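Long-range contacts in phenylalanine--tRNA ligase beta subunit (PDB 2CXI), which is the beta subunit of the alpha2beta2 enzyme that attaches phenylalanine to tRNA(Phe) using ATP, present here as an N-terminal fragment: residues D99-G104 with D234-K239; R138-G143 with L240-L245. All blocks are in the same frame, centred on the assembly; numbering follows the deposited sequence.

Contact 1: residues D99-G104 with D234-K239; sequences DIRPYG and DVTGWK
Tyr103 and Gly237 form an antiparallel hydrogen-bonded pair where strands 103-110 and 231-237 meet in the mixed sheet of the B3/4 domain, the amino acid-editing part of the beta subunit. Tyr103 N donates to Gly237 O over 3.1 Å, and Gly237 N returns a bond to Tyr103 O. Close packing continues beside this pair, where Arg101 crosses Thr236 at about a right angle. With CG anti to the backbone N (chi1 -168°) and the chain extended as far as NE, Arg101 carries NE to Thr236. Its NE gives Thr236 OG1 a nearly straight bond of 2.8 Å in the guanidinium plane, while Gly237 CA sits over one face, offset toward the rim. NH1 makes only a weak bond to Thr236 O; its stronger partner is Arg137 O, and NH2 donates to Arg138 O. The Thr236 hydroxyl and the carbonyls of Arg137 and Arg138 thus hold the buried guanidinium. Pro102 comes in over one face of Trp238: its CD stands 3.6 Å from the centroid of the six-membered ring, 13° off the normal, in a CH-pi contact.

Toward solvent the contact is looser. Trp238 and Tyr103 are partly exposed, Asp99 and Lys239 exposed, and the Asp99 carboxylate, turned 90° to the indole, comes no closer than 4.2 Å from OD1 to Trp238 CH2. Tyr103 meets the backbone of Trp238 with its ring edge, CE2 3.3 Å from Trp238 O. A water joins the two segments at the indole nitrogen: it donates to Ile100 O and accepts from Arg101 NH2 and, at 3.2 Å, from Trp238 NE1.

Contact 2: residues R138-G143 with L240-L245; sequences REVAIG and LEKVML
The Glu139 carboxylate, the flat group that spans this contact, is met by Lys242 at a single oxygen, OE2, rather than over either of its faces. Lys242 CE lies 3.3 Å from Glu139 OE2, and Lys242 NZ forms a salt bridge with the same oxygen at 3.5 Å, a rather long one. The two side chains cross obliquely, and Glu139 CB also rests against Lys242 CE at 3.9 Å. A second flat group, the Phe133 ring from the end of helix 116-133, takes part in a cation-pi contact with the same ammonium. The main polar partner of NZ is the backbone carbonyl of Phe133, to which it is hydrogen-bonded; the bend of the lysine chain at chi3 (60°) and chi4 (97°) brings NZ round to its partners.

Beneath this polar layer, helix 240-255 packs on a face of the B3/4-domain sheet, next to helix 116-133, and contact with strand 140-146 is made from its first turn. Val140 points toward the helix. Its CG2 lies 4.0 Å from Lys242 O and 4.1 Å from Lys242 CE, with Ile129 and Phe133 also packed against the valine. An alanine in place of Lys242 would probably leave Glu139 OE2 and Phe133 O without their charged mate and open a gap beside Val140 CG2. Val243, buried, turns CG1 anti to its own carbonyl carbon (chi1 -62°), which directs this methyl to 138-143, 3.9 Å from Glu139 O and 4.5 Å from Val140 CG2.

From the N terminus, contact 1 opens at 99-104, just as strand 103-110 begins, and contact 2 opens after helix 116-133, at 138-143. The chain then runs through a long excursion before 234-239 closes the first loop and 240-245, directly following, closes the second, so the two loops cross. Contact 1 pairs strands 103-110 and 231-237 antiparallel, side by side; contact 2 sets helix 240-255 against strand 140-146, the neighbour of 231-237 on its other flank. The centres lie about 7 Å apart. Gly143 N probably bonds Asp234 O, at 2.8 Å, continuing the sheet, and Val243 CG1 packs on the Thr236 backbone, 3.4 Å from its C.

Contact 1: residues D99-G104 with D234-K239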
# COMPACT_ATOMS: atom_id res chain seq x y z
N ASP A 99 27.16 9.21 -9.27
CA ASP A 99 28.34 9.44 -10.08
C ASP A 99 28.22 8.67 -11.38
O ASP A 99 29.22 8.42 -12.07
CB ASP A 99 29.61 9.04 -9.29
CG ASP A 99 30.89 9.63 -9.89
OD1 ASP A 99 30.85 10.76 -10.48
OD2 ASP A 99 31.98 9.00 -9.84
N ILE A 100 26.99 8.29 -11.75
CA ILE A 100 26.77 7.55 -13.00
C ILE A 100 25.84 8.33 -13.94
O ILE A 100 26.18 8.55 -15.14
CB ILE A 100 26.21 6.10 -12.69
CG1 ILE A 100 27.18 5.32 -11.79
CG2 ILE A 100 25.85 5.34 -14.00
CD1 ILE A 100 26.62 4.01 -11.20
N ARG A 101 24.67 8.72 -13.43
CA ARG A 101 23.74 9.60 -14.16
C ARG A 101 22.72 10.15 -13.13
O ARG A 101 21.62 9.62 -13.00
CB ARG A 101 23.07 8.86 -15.33
CG ARG A 101 22.32 9.79 -16.31
CD ARG A 101 21.84 9.10 -17.61
NE ARG A 101 21.29 10.11 -18.53
CZ ARG A 101 22.03 10.94 -19.28
NH1 ARG A 101 21.42 11.87 -20.02
NH2 ARG A 101 23.37 10.85 -19.29
N PRO A 102 23.14 11.16 -12.35
CA PRO A 102 22.52 11.42 -11.05
C PRO A 102 21.05 11.83 -11.04
O PRO A 102 20.33 11.39 -10.13
CB PRO A 102 23.40 12.55 -10.46
CG PRO A 102 24.12 13.16 -11.65
CD PRO A 102 24.31 12.03 -12.61
N TYR A 103 20.59 12.62 -12.02
CA TYR A 103 19.24 13.24 -11.94
C TYR A 103 18.25 12.66 -12.92
O TYR A 103 18.60 12.41 -14.06
CB TYR A 103 19.29 14.77 -12.13
CG TYR A 103 20.16 15.40 -11.08
CD1 TYR A 103 19.72 15.47 -9.74
CD2 TYR A 103 21.44 15.90 -11.39
CE1 TYR A 103 20.55 16.03 -8.74
CE2 TYR A 103 22.26 16.46 -10.42
CZ TYR A 103 21.81 16.52 -9.09
OH TYR A 103 22.61 17.08 -8.14
N GLY A 104 17.02 12.46 -12.43
CA GLY A 104 15.82 12.11 -13.22
C GLY A 104 14.70 13.04 -12.74
O GLY A 104 14.54 13.32 -11.52
N ASP A 234 10.37 10.83 -18.97
CA ASP A 234 11.52 10.90 -18.04
C ASP A 234 12.62 11.74 -18.70
O ASP A 234 12.79 11.66 -19.93
CB ASP A 234 12.04 9.52 -17.61
CG ASP A 234 13.05 8.89 -18.61
OD1 ASP A 234 14.27 8.78 -18.30
OD2 ASP A 234 12.71 8.51 -19.75
N VAL A 235 13.33 12.53 -17.90
CA VAL A 235 14.50 13.24 -18.41
C VAL A 235 15.61 13.04 -17.42
O VAL A 235 15.41 13.27 -16.22
CB VAL A 235 14.25 14.75 -18.53
CG1 VAL A 235 15.41 15.40 -19.34
CG2 VAL A 235 12.84 15.06 -19.13
N THR A 236 16.75 12.58 -17.92
CA THR A 236 17.91 12.34 -17.07
C THR A 236 19.13 13.17 -17.50
O THR A 236 19.24 13.55 -18.69
CB THR A 236 18.30 10.86 -17.04
OG1 THR A 236 18.47 10.38 -18.39
CG2 THR A 236 17.15 9.97 -16.40
N GLY A 237 20.05 13.34 -16.57
CA GLY A 237 21.31 14.01 -16.90
C GLY A 237 22.06 14.38 -15.65
O GLY A 237 21.90 13.75 -14.60
N TRP A 238 22.94 15.37 -15.80
CA TRP A 238 23.95 15.70 -14.80
C TRP A 238 23.66 16.96 -13.96
O TRP A 238 24.28 17.15 -12.90
CB TRP A 238 25.32 15.82 -15.51
CG TRP A 238 25.90 14.43 -15.76
CD1 TRP A 238 25.73 13.63 -16.87
CD2 TRP A 238 26.69 13.66 -14.83
NE1 TRP A 238 26.37 12.43 -16.69
CE2 TRP A 238 26.98 12.42 -15.46
CE3 TRP A 238 27.19 13.90 -13.54
CZ2 TRP A 238 27.76 11.43 -14.84
CZ3 TRP A 238 27.96 12.91 -12.93
CH2 TRP A 238 28.24 11.69 -13.58
N LYS A 239 22.75 17.83 -14.44
CA LYS A 239 22.38 19.06 -13.71
C LYS A 239 20.87 19.13 -13.63
O LYS A 239 20.19 19.05 -14.65
CB LYS A 239 22.89 20.35 -14.38
CG LYS A 239 24.42 20.48 -14.59
CD LYS A 239 25.25 20.31 -13.31
CE LYS A 239 25.08 21.43 -12.32
NZ LYS A 239 26.29 21.32 -11.42
O HOH W 1 25.48 9.54 -17.62

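Contact 2: residues R138-G143 with L240-L245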
# COMPACT_ATOMS: atom_id res chain seq x y z
N ARG A 138 24.29 13.28 -23.36
CA ARG A 138 25.02 13.16 -22.08
C ARG A 138 24.42 14.06 -21.03
O ARG A 138 24.23 13.64 -19.89
CB ARG A 138 26.52 13.48 -22.21
CG ARG A 138 27.25 13.12 -20.95
CD ARG A 138 28.78 13.48 -20.91
NE ARG A 138 29.04 13.56 -19.49
CZ ARG A 138 28.89 14.64 -18.76
NH1 ARG A 138 28.53 15.80 -19.32
NH2 ARG A 138 29.08 14.56 -17.45
N GLU A 139 24.11 15.30 -21.42
CA GLU A 139 23.56 16.28 -20.47
C GLU A 139 22.04 16.15 -20.28
O GLU A 139 21.55 16.45 -19.20
CB GLU A 139 23.96 17.73 -20.86
CG GLU A 139 25.45 17.94 -20.67
CD GLU A 139 25.96 19.28 -21.16
OE1 GLU A 139 27.17 19.35 -21.53
OE2 GLU A 139 25.19 20.30 -21.15
N VAL A 140 21.33 15.74 -21.34
CA VAL A 140 19.87 15.60 -21.31
C VAL A 140 19.48 14.47 -22.25
O VAL A 140 19.80 14.51 -23.46
CB VAL A 140 19.10 16.89 -21.78
CG1 VAL A 140 17.57 16.62 -21.82
CG2 VAL A 140 19.37 18.05 -20.87
N ALA A 141 18.82 13.45 -21.69
CA ALA A 141 18.22 12.37 -22.50
C ALA A 141 16.75 12.27 -22.11
O ALA A 141 16.42 12.37 -20.92
CB ALA A 141 18.96 11.02 -22.23
N ILE A 142 15.87 12.14 -23.09
CA ILE A 142 14.43 12.17 -22.84
C ILE A 142 13.85 10.85 -23.26
O ILE A 142 14.05 10.40 -24.40
CB ILE A 142 13.72 13.34 -23.63
CG1 ILE A 142 14.30 14.68 -23.16
CG2 ILE A 142 12.14 13.28 -23.49
CD1 ILE A 142 14.09 15.85 -24.21
N GLY A 143 13.11 10.25 -22.35
CA GLY A 143 12.26 9.09 -22.69
C GLY A 143 10.76 9.44 -22.64
O GLY A 143 10.31 10.27 -21.80
N LEU A 240 20.36 19.31 -12.42
CA LEU A 240 18.93 19.34 -12.21
C LEU A 240 18.23 20.44 -13.02
O LEU A 240 17.17 20.20 -13.58
CB LEU A 240 18.63 19.43 -10.70
CG LEU A 240 17.22 19.22 -10.16
CD1 LEU A 240 16.62 17.84 -10.61
CD2 LEU A 240 17.24 19.33 -8.61
N GLU A 241 18.84 21.63 -13.10
CA GLU A 241 18.25 22.75 -13.83
C GLU A 241 18.07 22.42 -15.28
O GLU A 241 17.06 22.83 -15.89
CB GLU A 241 19.12 24.03 -13.73
CG GLU A 241 18.57 25.28 -14.43
CD GLU A 241 18.86 25.39 -15.94
OE1 GLU A 241 19.91 24.89 -16.42
OE2 GLU A 241 18.01 26.00 -16.66
N LYS A 242 19.06 21.72 -15.86
CA LYS A 242 19.01 21.41 -17.29
C LYS A 242 17.92 20.37 -17.65
O LYS A 242 17.19 20.54 -18.65
CB LYS A 242 20.38 20.97 -17.83
CG LYS A 242 21.33 22.15 -18.14
CD LYS A 242 22.53 21.68 -18.97
CE LYS A 242 22.06 21.08 -20.28
NZ LYS A 242 22.16 22.11 -21.34
N VAL A 243 17.81 19.33 -16.84
CA VAL A 243 16.76 18.30 -17.07
C VAL A 243 15.36 18.87 -16.83
O VAL A 243 14.39 18.47 -17.50
CB VAL A 243 17.04 17.01 -16.32
CG1 VAL A 243 18.39 16.38 -16.86
CG2 VAL A 243 17.10 17.22 -14.77
N MSE A 244 15.25 19.83 -15.91
CA MSE A 244 13.95 20.48 -15.67
C MSE A 244 13.53 21.40 -16.81
O MSE A 244 12.38 21.43 -17.17
CB MSE A 244 14.00 21.26 -14.36
CG MSE A 244 14.14 20.34 -13.18
SE MSE A 244 12.40 19.79 -12.56
CE MSE A 244 11.95 21.43 -11.47
N LEU A 245 14.47 22.14 -17.36
CA LEU A 245 14.19 22.96 -18.55
C LEU A 245 13.63 22.09 -19.67
O LEU A 245 12.57 22.39 -20.22
CB LEU A 245 15.45 23.71 -19.01
CG LEU A 245 15.26 24.81 -20.06
CD1 LEU A 245 15.06 24.23 -21.50
CD2 LEU A 245 14.16 25.79 -19.63